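Local coordinates for protein endo-1,4-beta-xylanase (Uncultured bacterium, PDB 7AX7) that uses cobalt in its carbohydrate esterase family 4 (CE4) domain to cleave acetyl groups from acetylated xylan, as one part of a multidomain xylanase, at residues 18-21 against 22-25; 46-49 against 50-54; 178-181 against 182-186. One frame throughout, in Å; residues are numbered along the deposited sequence.

Contact 1: 18-21 against 22-25; sequences TSDV and LDIL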
# COMPACT_ATOMS: atom_id res chain seq x y z
N THR A 18 -10.09 -2.29 -7.50
CA THR A 18 -10.11 -1.81 -6.12
C THR A 18 -11.46 -2.06 -5.45
O THR A 18 -11.52 -2.46 -4.29
CB THR A 18 -9.78 -0.32 -6.06
OG1 THR A 18 -8.49 -0.07 -6.64
CG2 THR A 18 -9.79 0.17 -4.60
N SER A 19 -12.55 -1.80 -6.17
CA SER A 19 -13.88 -1.95 -5.57
C SER A 19 -14.12 -3.39 -5.12
O SER A 19 -14.79 -3.63 -4.11
CB SER A 19 -14.96 -1.52 -6.56
OG SER A 19 -14.82 -0.14 -6.85
N ASP A 20 -13.59 -4.36 -5.87
CA ASP A 20 -13.72 -5.76 -5.47
C ASP A 20 -12.87 -6.06 -4.24
O ASP A 20 -13.27 -6.85 -3.38
CB ASP A 20 -13.34 -6.68 -6.63
CG ASP A 20 -14.23 -6.50 -7.85
OD1 ASP A 20 -15.47 -6.43 -7.69
OD2 ASP A 20 -13.69 -6.42 -8.96
N VAL A 21 -11.68 -5.45 -4.16
CA VAL A 21 -10.87 -5.59 -2.96
C VAL A 21 -11.63 -5.04 -1.76
O VAL A 21 -11.71 -5.68 -0.70
CB VAL A 21 -9.50 -4.91 -3.15
CG1 VAL A 21 -8.71 -4.88 -1.84
CG2 VAL A 21 -8.69 -5.61 -4.25
N LEU A 22 -12.25 -3.86 -1.93
CA LEU A 22 -12.98 -3.23 -0.83
C LEU A 22 -14.16 -4.08 -0.37
O LEU A 22 -14.41 -4.20 0.84
CB LEU A 22 -13.46 -1.85 -1.26
CG LEU A 22 -12.39 -0.79 -1.52
CD1 LEU A 22 -13.05 0.45 -2.07
CD2 LEU A 22 -11.59 -0.48 -0.23
N ASP A 23 -14.91 -4.64 -1.32
CA ASP A 23 -16.01 -5.53 -0.97
C ASP A 23 -15.55 -6.60 0.00
O ASP A 23 -16.22 -6.90 0.99
CB ASP A 23 -16.60 -6.17 -2.22
CG ASP A 23 -17.38 -5.19 -3.08
OD1 ASP A 23 -17.69 -4.08 -2.61
OD2 ASP A 23 -17.67 -5.55 -4.24
N ILE A 24 -14.37 -7.18 -0.27
CA ILE A 24 -13.85 -8.26 0.57
C ILE A 24 -13.37 -7.71 1.92
O ILE A 24 -13.68 -8.27 2.98
CB ILE A 24 -12.73 -9.00 -0.18
CG1 ILE A 24 -13.31 -9.77 -1.37
CG2 ILE A 24 -11.94 -9.90 0.77
CD1 ILE A 24 -12.25 -10.14 -2.43
N LEU A 25 -12.61 -6.62 1.89
CA LEU A 25 -12.18 -6.00 3.14
C LEU A 25 -13.38 -5.65 4.02
O LEU A 25 -13.36 -5.88 5.23
CB LEU A 25 -11.33 -4.76 2.86
CG LEU A 25 -10.01 -4.95 2.10
CD1 LEU A 25 -9.35 -3.60 1.89
CD2 LEU A 25 -9.06 -5.91 2.84
O HOH W 1 -16.94 -7.64 -5.58
O HOH W 2 -17.35 -3.94 -7.05
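Thr-18 and Leu-22 lie side by side one turn apart on helix 16-28, the crossover helix of a beta-alpha-beta unit between strands 4-11 and 33-36 in the NodB-type deacetylase fold. Followed outward, Leu-22 begins with CB, which lies 3.6 Å from both Thr-18 O and Ser-19 O. With CG beside its own backbone N (chi1 -67°), the chain leans back along the helix, and CG comes to 3.3 Å from Thr-18 O, the same oxygen that accepts the bond from Leu-22 N at 2.8 Å. At the tip CD1 reaches the methyl CG2 of Thr-18 at 4.1 Å. Beyond the helix, Leu-22 packs on Phe-34 and Met-55, and an alanine here would probably leave a gap beside Thr-18 CG2 and deprive Phe-34 of part of its packing. The pair Val-21 and Leu-25 repeats the pattern three residues further along the helix: Val-21 CG1 meets Leu-25 CD1 at 4.0 Å, and both residues also pack on Phe-34. Thr-18 turns its hydroxyl to other partners, OG1 bonding with Asp-154 and with the backbone N of Ser-15.

The polar side of the helix holds two acids. Asp-20 and Asp-23 have their carboxylate planes 66° apart, and their mutual repulsion is probably eased by two waters that donate to both and by the salt bridge of Asp-23 OD1 to Arg-51. The nearer water lies 2.8 Å from Asp-20 OD1 and 2.6 Å from Asp-23 OD2.

Contact 2: 46-49 against 50-54; sequences LSIM and QRQVR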
# COMPACT_ATOMS: atom_id res chain seq x y z
N LEU A 46 -13.09 8.86 -8.06
CA LEU A 46 -13.51 9.58 -6.86
C LEU A 46 -14.33 8.71 -5.92
O LEU A 46 -14.06 8.64 -4.71
CB LEU A 46 -14.30 10.82 -7.26
CG LEU A 46 -14.97 11.57 -6.10
CD1 LEU A 46 -13.92 12.12 -5.15
CD2 LEU A 46 -15.86 12.68 -6.64
N SER A 47 -15.37 8.06 -6.44
CA SER A 47 -16.27 7.34 -5.56
C SER A 47 -15.56 6.19 -4.87
O SER A 47 -15.89 5.86 -3.72
CB SER A 47 -17.51 6.87 -6.33
OG SER A 47 -17.16 5.96 -7.35
N ILE A 48 -14.55 5.60 -5.51
CA ILE A 48 -13.77 4.54 -4.89
C ILE A 48 -12.92 5.10 -3.75
O ILE A 48 -12.89 4.54 -2.65
CB ILE A 48 -12.90 3.83 -5.95
CG1 ILE A 48 -13.79 3.05 -6.93
CG2 ILE A 48 -11.83 2.92 -5.30
CD1 ILE A 48 -13.04 2.63 -8.21
N MET A 49 -12.24 6.22 -4.00
CA MET A 49 -11.45 6.86 -2.95
C MET A 49 -12.34 7.32 -1.79
O MET A 49 -11.94 7.23 -0.62
CB MET A 49 -10.65 8.02 -3.53
CG MET A 49 -9.71 7.60 -4.66
SD MET A 49 -8.76 8.95 -5.38
CE MET A 49 -8.00 9.66 -3.91
N GLN A 50 -13.53 7.84 -2.09
CA GLN A 50 -14.44 8.21 -1.01
C GLN A 50 -14.78 7.01 -0.15
O GLN A 50 -14.80 7.10 1.09
CB GLN A 50 -15.72 8.84 -1.57
CG GLN A 50 -15.54 10.21 -2.22
CD GLN A 50 -16.84 10.73 -2.81
OE1 GLN A 50 -17.49 10.04 -3.59
NE2 GLN A 50 -17.23 11.94 -2.42
N ARG A 51 -15.06 5.86 -0.78
CA ARG A 51 -15.37 4.65 -0.04
C ARG A 51 -14.15 4.15 0.75
O ARG A 51 -14.29 3.68 1.88
CB ARG A 51 -15.87 3.56 -1.00
CG ARG A 51 -16.29 2.27 -0.32
CD ARG A 51 -16.68 1.18 -1.33
NE ARG A 51 -16.97 -0.09 -0.66
CZ ARG A 51 -17.04 -1.27 -1.28
NH1 ARG A 51 -16.84 -1.36 -2.59
NH2 ARG A 51 -17.30 -2.37 -0.58
N GLN A 52 -12.95 4.26 0.18
CA GLN A 52 -11.75 3.92 0.94
C GLN A 52 -11.69 4.73 2.24
O GLN A 52 -11.43 4.17 3.32
CB GLN A 52 -10.49 4.15 0.09
CG GLN A 52 -10.29 3.12 -1.03
CD GLN A 52 -9.21 3.52 -2.03
OE1 GLN A 52 -9.14 4.66 -2.46
NE2 GLN A 52 -8.35 2.57 -2.39
N VAL A 53 -11.94 6.04 2.16
CA VAL A 53 -11.90 6.85 3.37
C VAL A 53 -13.03 6.46 4.32
O VAL A 53 -12.83 6.35 5.54
CB VAL A 53 -11.92 8.35 3.01
CG1 VAL A 53 -12.11 9.20 4.26
CG2 VAL A 53 -10.62 8.75 2.28
N ARG A 54 -14.23 6.21 3.79
CA ARG A 54 -15.34 5.80 4.66
C ARG A 54 -15.00 4.56 5.46
O ARG A 54 -15.35 4.45 6.64
CB ARG A 54 -16.62 5.56 3.86
CG ARG A 54 -17.31 6.85 3.39
CD ARG A 54 -18.79 6.61 3.05
NE ARG A 54 -19.03 5.54 2.08
CZ ARG A 54 -18.88 5.67 0.76
NH1 ARG A 54 -18.47 6.82 0.23
NH2 ARG A 54 -19.13 4.65 -0.04
O HOH W 3 -18.51 5.89 -2.83
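Ser-47 O is gripped twice: Arg-51 N donates to it at 3.1 Å, tilted 33° from the carbonyl plane, and a water donates to it at 2.8 Å. The same water accepts from Arg-54 NH2 at 3.1 Å, lying in the plane of the guanidinium at its edge, and so links two residues seven apart on helix 46-54. This helix is the crossover between strands 33-36 and 58-61. Arg-54 folds back over its own helix, so that one guanidinium face has Arg-51 CA 3.6 Å above it, toward the rim.

Gln-50 crosses Leu-46 at an angle, its CG 3.9 Å from Leu-46 CD1, while its amide carbon CD approaches Leu-46 CG. On the inward side Gln-52 leans toward Met-49: with CG beside the backbone N (chi1 -72°) and the chain extended beyond it, OE1 is brought to 3.2 Å from Met-49 CA and 3.7 Å from Met-49 CG. Met-49 itself packs on Leu-59, Val-92 and Pro-14. Arg-51 extends away from the turn, where NH2 forms salt bridges with Asp-23 and Glu-26 of the neighbouring helix.

Gln-52 OE1 is a buried oxygen with no polar partner in the model, set against the carbons of Met-49; leaving it there probably carries an energetic cost, whereas the carbonyl of Ser-47 is doubly satisfied.

Contact 3: 178-181 against 182-186; sequences TFVT and VSELF
Thr-181 and Glu-184 form a capping box, the reciprocal pair of bonds that starts helix 182-189, two loop residues after the end of strand 177-179. Two hydrogen bonds close it. Thr-181 OG1, placed between its backbone N and carbonyl carbon (chi1 68°), accepts from Glu-184 N at 3.0 Å with an N-H...O angle of 164°. In return Thr-181 N donates to Glu-184 OE1 at 3.0 Å, approaching from above the carboxylate plane, 37° out of it. The methyl Thr-181 CG2 lies over the carboxylate of Glu-184, 3.7 Å from OE1. The first helical backbone bond follows, from Leu-185 N to Thr-181 O at 2.7 Å.

An apolar contact flanks the box. Val-180 CG2 meets Leu-185 CB at 3.8 Å, the two side chains crossing at about a right angle, and both residues also rest on Leu-5 of strand 4-11.

Charge enters through the second carboxylate oxygen, Glu-184 OE2, which forms a salt bridge with Lys-31. One acid therefore serves two roles, closing the N-cap with OE1 and pairing with a lysine through OE2; its negative charge, set at a helix N-terminus, is probably favoured by the helix dipole as well as by Lys-31.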
# COMPACT_ATOMS: atom_id res chain seq x y z
N THR A 178 -3.87 -9.39 13.63
CA THR A 178 -4.80 -8.27 13.62
C THR A 178 -4.38 -7.34 12.49
O THR A 178 -3.20 -7.01 12.37
CB THR A 178 -4.78 -7.54 14.96
OG1 THR A 178 -5.33 -8.39 15.98
CG2 THR A 178 -5.59 -6.25 14.87
N PHE A 179 -5.33 -6.94 11.66
CA PHE A 179 -5.02 -6.12 10.50
C PHE A 179 -5.04 -4.64 10.86
O PHE A 179 -5.95 -4.17 11.55
CB PHE A 179 -6.00 -6.40 9.36
CG PHE A 179 -5.85 -7.76 8.76
CD1 PHE A 179 -4.91 -7.99 7.77
CD2 PHE A 179 -6.63 -8.82 9.20
CE1 PHE A 179 -4.76 -9.26 7.23
CE2 PHE A 179 -6.48 -10.08 8.67
CZ PHE A 179 -5.55 -10.30 7.68
N VAL A 180 -4.02 -3.91 10.40
CA VAL A 180 -3.88 -2.49 10.68
C VAL A 180 -3.43 -1.77 9.42
O VAL A 180 -2.87 -2.38 8.50
CB VAL A 180 -2.87 -2.23 11.83
CG1 VAL A 180 -3.37 -2.84 13.15
CG2 VAL A 180 -1.49 -2.78 11.47
N THR A 181 -3.70 -0.47 9.37
CA THR A 181 -3.09 0.38 8.36
C THR A 181 -1.61 0.58 8.71
O THR A 181 -1.16 0.27 9.81
CB THR A 181 -3.79 1.73 8.26
OG1 THR A 181 -3.54 2.49 9.46
CG2 THR A 181 -5.31 1.56 8.07
N VAL A 182 -0.86 1.11 7.75
CA VAL A 182 0.56 1.40 8.00
C VAL A 182 0.71 2.44 9.10
O VAL A 182 1.53 2.28 10.02
CB VAL A 182 1.25 1.82 6.69
CG1 VAL A 182 2.72 2.15 6.94
CG2 VAL A 182 1.14 0.70 5.65
N SER A 183 -0.11 3.50 9.07
CA SER A 183 -0.10 4.46 10.18
C SER A 183 -0.40 3.77 11.50
O SER A 183 0.30 3.97 12.49
CB SER A 183 -1.12 5.59 9.93
OG SER A 183 -0.61 6.57 9.04
N GLU A 184 -1.45 2.94 11.54
CA GLU A 184 -1.79 2.24 12.77
C GLU A 184 -0.67 1.30 13.19
O GLU A 184 -0.40 1.14 14.39
CB GLU A 184 -3.10 1.47 12.60
CG GLU A 184 -4.32 2.35 12.60
CD GLU A 184 -5.55 1.60 12.12
OE1 GLU A 184 -5.41 0.47 11.61
OE2 GLU A 184 -6.66 2.15 12.27
N LEU A 185 0.01 0.67 12.23
CA LEU A 185 1.11 -0.23 12.55
C LEU A 185 2.18 0.49 13.37
O LEU A 185 2.60 0.01 14.43
CB LEU A 185 1.71 -0.81 11.27
CG LEU A 185 3.02 -1.58 11.44
CD1 LEU A 185 2.85 -2.81 12.35
CD2 LEU A 185 3.57 -1.96 10.07
N PHE A 186 2.65 1.64 12.88
CA PHE A 186 3.70 2.35 13.60
C PHE A 186 3.17 2.93 14.91
O PHE A 186 3.84 2.85 15.94
CB PHE A 186 4.32 3.43 12.72
CG PHE A 186 5.26 2.88 11.68
CD1 PHE A 186 6.57 2.58 12.01
CD2 PHE A 186 4.83 2.62 10.39
CE1 PHE A 186 7.44 2.06 11.07
CE2 PHE A 186 5.70 2.11 9.44
CZ PHE A 186 7.01 1.83 9.78

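Overall arrangement
Contacts 1 and 2 sit on neighbouring crossover helices of one fold and touch directly, their centres 11 Å apart. Asp-23 OD1 and Arg-51 NH2 form a salt bridge of 2.7 Å between them, while the methyls Thr-18 CG2 and Ile-48 CG2 pack at 3.5 Å. Contact 3 stands apart: its centre is 18 Å from that of contact 1 and 19 Å from that of contact 2, with nearest atoms about 7 and 8 Å away. The cobalt ion, held by Asp-12, His-62 and His-66, lies about 12 Å from the side chain of Thr-18 and about 14 Å from that of Gln-52, so neither side chain reaches the metal, and contacts 1 and 2 lie outside its coordination shell.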